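Local coordinates for uncharacterized protein (Bacteroides ovatus CL02T12C04, PDB 6PTM) that probably hydrolyses carrageenan chains from their ends, as an exo-acting carrageenase of glycoside hydrolase family GH42, at residues 613-623 and 640-651. Residues are numbered along the deposited sequence; the frame is centred on the assembly and turned at random.
Sequences DAIVVYKTPYA and TVIIDNESFKTD
A614 packs its CB beside T640 CG2 where two neighbouring parallel strands, 614-617 and 640-643, begin. They belong to a beta-alpha-beta unit whose crossover helix is 625-636, in a five-stranded parallel sheet. I615 N donates to T640 O, and I615 O accepts from I642 N in a nearly straight bond of 173°. V617 N then reaches I642 O, and V617 O takes a bond from D644 N at 3.2 Å. V617 is the apolar centre of the contact. With CG1 anti to the backbone N (chi1 -177°), that methyl lies over one face of the F648 ring, offset toward the rim, in a CH-pi contact 4.0 Å from the centroid. V617 CB meets I643 CG1, and helix 625-636 adds I628 against F648. The Y618 ring has K619 CG over its centre, and its OH hydrogen-bonds to R585.

Past the strands, side chains of D644, E646 and S647 fill a break in the backbone pairing. D644 OD2 accepts a hydrogen bond from K619 N at 2.8 Å, on its syn side but 27° out of the carboxylate plane. D644 OD1 closes an Asx turn with E646 N and also accepts from S647 OG; these two donors come from opposite faces of the carboxylate. Replacing D644 with an alanine would probably leave K619 N and the S647 hydroxyl without their acceptor and undo the Asx turn. K619 runs alongside E646, and K619 NZ forms a salt bridge with E646 OE2 at 2.9 Å, on the oxygen's syn lone pair. S647 OG in turn accepts from T620 N at 2.8 Å. Backbone bonds then resume, the register shifted by two at Y622 and T650. T620 O receives F648 N, and the edge of the F648 ring lies near this oxygen. P621 O is gripped by both K649 N and T650 N. The Y622 ring turns its edge to D651 O. A623 sets its CB against F648 CD1, 3.6 Å away, while its N donates to T650 O.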
ATOM      1  N   ASP A 613     -20.128 -14.365   4.795  1.00 19.41           N
ATOM      2  CA  ASP A 613     -21.582 -14.649   4.898  1.00 19.75           C
ATOM      3  C   ASP A 613     -22.213 -14.358   3.537  1.00 20.14           C
ATOM      4  O   ASP A 613     -23.262 -14.909   3.220  1.00 19.60           O
ATOM      5  CB  ASP A 613     -22.218 -13.792   6.000  1.00 19.91           C
ATOM      6  CG  ASP A 613     -21.581 -13.917   7.359  1.00 18.64           C
ATOM      7  OD1 ASP A 613     -21.198 -15.038   7.678  1.00 17.01           O
ATOM      8  OD2 ASP A 613     -21.461 -12.860   8.093  1.00 17.90           O
ATOM      9  N   ALA A 614     -21.631 -13.467   2.738  1.00 18.26           N
ATOM     10  CA  ALA A 614     -22.229 -13.153   1.432  1.00 18.77           C
ATOM     11  C   ALA A 614     -21.202 -12.577   0.468  1.00 18.56           C
ATOM     12  O   ALA A 614     -20.274 -11.902   0.939  1.00 17.59           O
ATOM     13  CB  ALA A 614     -23.388 -12.192   1.612  1.00 19.57           C
ATOM     14  N   ILE A 615     -21.434 -12.841  -0.822  1.00 17.11           N
ATOM     15  CA  ILE A 615     -20.788 -12.141  -1.959  1.00 17.95           C
ATOM     16  C   ILE A 615     -21.804 -11.145  -2.532  1.00 17.62           C
ATOM     17  O   ILE A 615     -22.979 -11.518  -2.794  1.00 16.08           O
ATOM     18  CB  ILE A 615     -20.276 -13.179  -2.975  1.00 17.64           C
ATOM     19  CG1 ILE A 615     -19.169 -14.047  -2.358  1.00 17.45           C
ATOM     20  CG2 ILE A 615     -19.859 -12.521  -4.289  1.00 17.68           C
ATOM     21  CD1 ILE A 615     -18.754 -15.243  -3.232  1.00 17.44           C
ATOM     22  N   VAL A 616     -21.355  -9.923  -2.794  1.00 16.94           N
ATOM     23  CA  VAL A 616     -22.201  -8.920  -3.479  1.00 16.91           C
ATOM     24  C   VAL A 616     -21.657  -8.785  -4.895  1.00 16.93           C
ATOM     25  O   VAL A 616     -20.440  -8.773  -5.054  1.00 17.19           O
ATOM     26  CB  VAL A 616     -22.298  -7.595  -2.701  1.00 19.05           C
ATOM     27  CG1 VAL A 616     -22.764  -7.839  -1.282  1.00 20.96           C
ATOM     28  CG2 VAL A 616     -21.012  -6.802  -2.701  1.00 19.99           C
ATOM     29  N   VAL A 617     -22.547  -8.771  -5.884  1.00 17.54           N
ATOM     30  CA  VAL A 617     -22.179  -8.633  -7.316  1.00 18.35           C
ATOM     31  C   VAL A 617     -22.898  -7.399  -7.852  1.00 17.57           C
ATOM     32  O   VAL A 617     -24.149  -7.401  -7.940  1.00 17.84           O
ATOM     33  CB  VAL A 617     -22.483  -9.893  -8.146  1.00 19.01           C
ATOM     34  CG1 VAL A 617     -21.997  -9.688  -9.579  1.00 20.34           C
ATOM     35  CG2 VAL A 617     -21.877 -11.144  -7.537  1.00 20.59           C
ATOM     36  N   TYR A 618     -22.118  -6.362  -8.134  1.00 17.86           N
ATOM     37  CA  TYR A 618     -22.608  -5.003  -8.450  1.00 18.60           C
ATOM     38  C   TYR A 618     -21.978  -4.545  -9.749  1.00 19.23           C
ATOM     39  O   TYR A 618     -20.721  -4.568  -9.825  1.00 17.31           O
ATOM     40  CB  TYR A 618     -22.264  -4.016  -7.332  1.00 18.44           C
ATOM     41  CG  TYR A 618     -22.702  -2.596  -7.550  1.00 17.72           C
ATOM     42  CD1 TYR A 618     -24.038  -2.232  -7.526  1.00 17.89           C
ATOM     43  CD2 TYR A 618     -21.764  -1.604  -7.755  1.00 18.35           C
ATOM     44  CE1 TYR A 618     -24.424  -0.911  -7.709  1.00 18.42           C
ATOM     45  CE2 TYR A 618     -22.127  -0.283  -7.939  1.00 17.82           C
ATOM     46  CZ  TYR A 618     -23.460   0.067  -7.871  1.00 17.87           C
ATOM     47  OH  TYR A 618     -23.775   1.372  -8.039  1.00 18.66           O
ATOM     48  N   LYS A 619     -22.837  -4.142 -10.701  1.00 16.33           N
ATOM     49  CA  LYS A 619     -22.453  -3.532 -11.996  1.00 17.90           C
ATOM     50  C   LYS A 619     -21.257  -4.284 -12.604  1.00 17.13           C
ATOM     51  O   LYS A 619     -20.278  -3.648 -13.055  1.00 16.81           O
ATOM     52  CB  LYS A 619     -22.186  -2.044 -11.774  1.00 21.25           C
ATOM     53  CG  LYS A 619     -23.428  -1.194 -11.506  1.00 24.74           C
ATOM     54  CD  LYS A 619     -23.211   0.264 -11.921  1.00 29.49           C
ATOM     55  CE  LYS A 619     -24.429   0.903 -12.547  1.00 35.70           C
ATOM     56  NZ  LYS A 619     -25.457   1.049 -11.509  1.00 39.65           N
ATOM     57  N   THR A 620     -21.384  -5.605 -12.679  1.00 16.53           N
ATOM     58  CA  THR A 620     -20.379  -6.523 -13.260  1.00 17.01           C
ATOM     59  C   THR A 620     -21.039  -7.277 -14.416  1.00 17.94           C
ATOM     60  O   THR A 620     -21.217  -8.496 -14.343  1.00 17.36           O
ATOM     61  CB  THR A 620     -19.788  -7.377 -12.129  1.00 17.37           C
ATOM     62  OG1 THR A 620     -19.317  -6.499 -11.090  1.00 18.78           O
ATOM     63  CG2 THR A 620     -18.656  -8.260 -12.601  1.00 18.07           C
ATOM     64  N   PRO A 621     -21.400  -6.586 -15.524  1.00 19.81           N
ATOM     65  CA  PRO A 621     -22.168  -7.204 -16.607  1.00 19.96           C
ATOM     66  C   PRO A 621     -21.325  -8.220 -17.385  1.00 19.50           C
ATOM     67  O   PRO A 621     -21.903  -9.172 -17.842  1.00 19.36           O
ATOM     68  CB  PRO A 621     -22.559  -6.029 -17.513  1.00 20.67           C
ATOM     69  CG  PRO A 621     -21.460  -5.018 -17.303  1.00 20.33           C
ATOM     70  CD  PRO A 621     -21.044  -5.198 -15.854  1.00 20.22           C
ATOM     71  N   TYR A 622     -20.014  -7.987 -17.506  1.00 20.24           N
ATOM     72  CA  TYR A 622     -19.038  -8.942 -18.093  1.00 19.26           C
ATOM     73  C   TYR A 622     -18.479  -9.889 -17.025  1.00 19.94           C
ATOM     74  O   TYR A 622     -17.999  -9.443 -15.953  1.00 18.02           O
ATOM     75  CB  TYR A 622     -17.844  -8.220 -18.710  1.00 19.06           C
ATOM     76  CG  TYR A 622     -18.140  -7.231 -19.802  1.00 18.13           C
ATOM     77  CD1 TYR A 622     -17.982  -7.594 -21.121  1.00 17.00           C
ATOM     78  CD2 TYR A 622     -18.396  -5.887 -19.522  1.00 18.04           C
ATOM     79  CE1 TYR A 622     -18.153  -6.683 -22.145  1.00 17.84           C
ATOM     80  CE2 TYR A 622     -18.577  -4.955 -20.531  1.00 18.21           C
ATOM     81  CZ  TYR A 622     -18.489  -5.367 -21.852  1.00 19.20           C
ATOM     82  OH  TYR A 622     -18.594  -4.489 -22.885  1.00 19.84           O
ATOM     83  N   ALA A 623     -18.548 -11.200 -17.276  1.00 18.78           N
ATOM     84  CA  ALA A 623     -17.906 -12.198 -16.404  1.00 18.74           C
ATOM     85  C   ALA A 623     -17.359 -13.315 -17.272  1.00 18.74           C
ATOM     86  O   ALA A 623     -17.964 -13.618 -18.310  1.00 19.18           O
ATOM     87  CB  ALA A 623     -18.864 -12.725 -15.375  1.00 20.19           C
ATOM     88  N   THR A 640     -24.574 -17.265   0.263  1.00 23.79           N
ATOM     89  CA  THR A 640     -25.511 -16.186  -0.103  1.00 22.69           C
ATOM     90  C   THR A 640     -24.857 -15.300  -1.148  1.00 21.94           C
ATOM     91  O   THR A 640     -23.734 -14.818  -0.914  1.00 19.12           O
ATOM     92  CB  THR A 640     -25.912 -15.365   1.124  1.00 22.71           C
ATOM     93  OG1 THR A 640     -26.559 -16.247   2.041  1.00 23.10           O
ATOM     94  CG2 THR A 640     -26.795 -14.196   0.767  1.00 22.51           C
ATOM     95  N   VAL A 641     -25.552 -15.072  -2.247  1.00 21.62           N
ATOM     96  CA  VAL A 641     -25.117 -14.135  -3.306  1.00 21.59           C
ATOM     97  C   VAL A 641     -26.203 -13.084  -3.491  1.00 24.26           C
ATOM     98  O   VAL A 641     -27.387 -13.455  -3.666  1.00 23.11           O
ATOM     99  CB  VAL A 641     -24.811 -14.856  -4.621  1.00 20.45           C
ATOM    100  CG1 VAL A 641     -24.481 -13.858  -5.699  1.00 19.09           C
ATOM    101  CG2 VAL A 641     -23.708 -15.891  -4.469  1.00 21.63           C
ATOM    102  N   ILE A 642     -25.783 -11.819  -3.447  1.00 23.29           N
ATOM    103  CA  ILE A 642     -26.656 -10.630  -3.627  1.00 21.53           C
ATOM    104  C   ILE A 642     -26.204  -9.965  -4.910  1.00 20.88           C
ATOM    105  O   ILE A 642     -25.047  -9.537  -4.975  1.00 20.39           O
ATOM    106  CB  ILE A 642     -26.612  -9.681  -2.415  1.00 22.22           C
ATOM    107  CG1 ILE A 642     -27.036 -10.385  -1.125  1.00 22.09           C
ATOM    108  CG2 ILE A 642     -27.470  -8.452  -2.683  1.00 23.82           C
ATOM    109  CD1 ILE A 642     -26.520  -9.723   0.114  1.00 24.29           C
ATOM    110  N   ILE A 643     -27.083  -9.924  -5.898  1.00 20.75           N
ATOM    111  CA  ILE A 643     -26.717  -9.518  -7.280  1.00 22.94           C
ATOM    112  C   ILE A 643     -27.737  -8.504  -7.766  1.00 23.79           C
ATOM    113  O   ILE A 643     -28.934  -8.628  -7.363  1.00 21.81           O
ATOM    114  CB  ILE A 643     -26.582 -10.729  -8.226  1.00 24.65           C
ATOM    115  CG1 ILE A 643     -25.995 -10.336  -9.583  1.00 25.30           C
ATOM    116  CG2 ILE A 643     -27.892 -11.484  -8.396  1.00 26.87           C
ATOM    117  CD1 ILE A 643     -25.400 -11.502 -10.326  1.00 24.62           C
ATOM    118  N   ASP A 644     -27.261  -7.528  -8.542  1.00 21.32           N
ATOM    119  CA  ASP A 644     -28.129  -6.479  -9.125  1.00 21.98           C
ATOM    120  C   ASP A 644     -28.708  -7.022 -10.435  1.00 23.41           C
ATOM    121  O   ASP A 644     -28.510  -8.203 -10.716  1.00 24.96           O
ATOM    122  CB  ASP A 644     -27.433  -5.125  -9.227  1.00 20.87           C
ATOM    123  CG  ASP A 644     -26.262  -5.051 -10.183  1.00 22.41           C
ATOM    124  OD1 ASP A 644     -26.063  -6.012 -10.911  1.00 25.62           O
ATOM    125  OD2 ASP A 644     -25.546  -4.024 -10.171  1.00 22.41           O
ATOM    126  N   ASN A 645     -29.446  -6.201 -11.172  1.00 25.77           N
ATOM    127  CA  ASN A 645     -30.128  -6.627 -12.425  1.00 27.49           C
ATOM    128  C   ASN A 645     -29.141  -6.557 -13.596  1.00 28.62           C
ATOM    129  O   ASN A 645     -29.392  -7.200 -14.599  1.00 34.25           O
ATOM    130  CB  ASN A 645     -31.393  -5.801 -12.674  1.00 29.03           C
ATOM    131  CG  ASN A 645     -32.477  -6.125 -11.671  1.00 30.71           C
ATOM    132  OD1 ASN A 645     -32.942  -5.241 -10.958  1.00 39.14           O
ATOM    133  ND2 ASN A 645     -32.827  -7.392 -11.561  1.00 29.60           N
ATOM    134  N   GLU A 646     -28.021  -5.863 -13.441  1.00 29.62           N
ATOM    135  CA  GLU A 646     -27.114  -5.550 -14.565  1.00 30.86           C
ATOM    136  C   GLU A 646     -25.966  -6.568 -14.650  1.00 29.13           C
ATOM    137  O   GLU A 646     -25.329  -6.603 -15.693  1.00 32.25           O
ATOM    138  CB  GLU A 646     -26.512  -4.153 -14.411  1.00 36.73           C
ATOM    139  CG  GLU A 646     -27.497  -3.057 -14.041  1.00 43.03           C
ATOM    140  CD  GLU A 646     -26.784  -1.722 -13.897  1.00 45.27           C
ATOM    141  OE1 GLU A 646     -25.981  -1.409 -14.775  1.00 54.10           O
ATOM    142  OE2 GLU A 646     -26.976  -1.031 -12.887  1.00 45.17           O
ATOM    143  N   SER A 647     -25.713  -7.401 -13.638  1.00 23.56           N
ATOM    144  CA  SER A 647     -24.451  -8.180 -13.573  1.00 20.59           C
ATOM    145  C   SER A 647     -24.541  -9.547 -14.278  1.00 22.38           C
ATOM    146  O   SER A 647     -25.636 -10.110 -14.431  1.00 21.42           O
ATOM    147  CB  SER A 647     -24.007  -8.274 -12.161  1.00 17.95           C
ATOM    148  OG  SER A 647     -23.634  -6.983 -11.722  1.00 16.99           O
ATOM    149  N   PHE A 648     -23.397 -10.089 -14.702  1.00 20.49           N
ATOM    150  CA  PHE A 648     -23.290 -11.474 -15.221  1.00 20.49           C
ATOM    151  C   PHE A 648     -24.227 -11.685 -16.416  1.00 22.13           C
ATOM    152  O   PHE A 648     -24.815 -12.732 -16.477  1.00 21.51           O
ATOM    153  CB  PHE A 648     -23.613 -12.458 -14.092  1.00 20.62           C
ATOM    154  CG  PHE A 648     -22.551 -12.586 -13.026  1.00 20.21           C
ATOM    155  CD1 PHE A 648     -21.418 -11.780 -13.010  1.00 18.04           C
ATOM    156  CD2 PHE A 648     -22.685 -13.542 -12.030  1.00 19.95           C
ATOM    157  CE1 PHE A 648     -20.443 -11.949 -12.035  1.00 18.89           C
ATOM    158  CE2 PHE A 648     -21.704 -13.708 -11.064  1.00 20.63           C
ATOM    159  CZ  PHE A 648     -20.573 -12.930 -11.079  1.00 19.01           C
ATOM    160  N   LYS A 649     -24.275 -10.753 -17.366  1.00 23.87           N
ATOM    161  CA  LYS A 649     -25.119 -10.824 -18.599  1.00 24.67           C
ATOM    162  C   LYS A 649     -24.321 -11.370 -19.779  1.00 24.13           C
ATOM    163  O   LYS A 649     -24.916 -12.065 -20.589  1.00 23.49           O
ATOM    164  CB  LYS A 649     -25.591  -9.438 -19.036  1.00 27.38           C
ATOM    165  CG  LYS A 649     -26.449  -8.715 -18.018  1.00 32.37           C
ATOM    166  CD  LYS A 649     -27.587  -9.567 -17.523  1.00 32.10           C
ATOM    167  CE  LYS A 649     -28.728  -8.725 -17.001  1.00 35.43           C
ATOM    168  NZ  LYS A 649     -29.619  -9.528 -16.137  1.00 38.03           N
ATOM    169  N   THR A 650     -23.032 -11.027 -19.898  1.00 21.97           N
ATOM    170  CA  THR A 650     -22.181 -11.538 -21.004  1.00 21.69           C
ATOM    171  C   THR A 650     -20.852 -12.118 -20.513  1.00 24.04           C
ATOM    172  O   THR A 650     -20.468 -11.935 -19.319  1.00 23.52           O
ATOM    173  CB  THR A 650     -21.864 -10.443 -22.023  1.00 20.36           C
ATOM    174  OG1 THR A 650     -20.907  -9.551 -21.447  1.00 22.03           O
ATOM    175  CG2 THR A 650     -23.088  -9.668 -22.462  1.00 22.81           C
ATOM    176  N   ASP A 651     -20.139 -12.748 -21.447  1.00 21.42           N
ATOM    177  CA  ASP A 651     -18.739 -13.169 -21.222  1.00 20.21           C
ATOM    178  C   ASP A 651     -17.832 -11.966 -21.487  1.00 18.12           C
ATOM    179  O   ASP A 651     -18.362 -10.845 -21.730  1.00 17.38           O
ATOM    180  CB  ASP A 651     -18.382 -14.389 -22.071  1.00 20.38           C
ATOM    181  CG  ASP A 651     -18.464 -14.177 -23.563  1.00 21.01           C
ATOM    182  OD1 ASP A 651     -18.429 -13.041 -24.016  1.00 20.23           O
ATOM    183  OD2 ASP A 651     -18.556 -15.166 -24.255  1.00 26.10           O
TER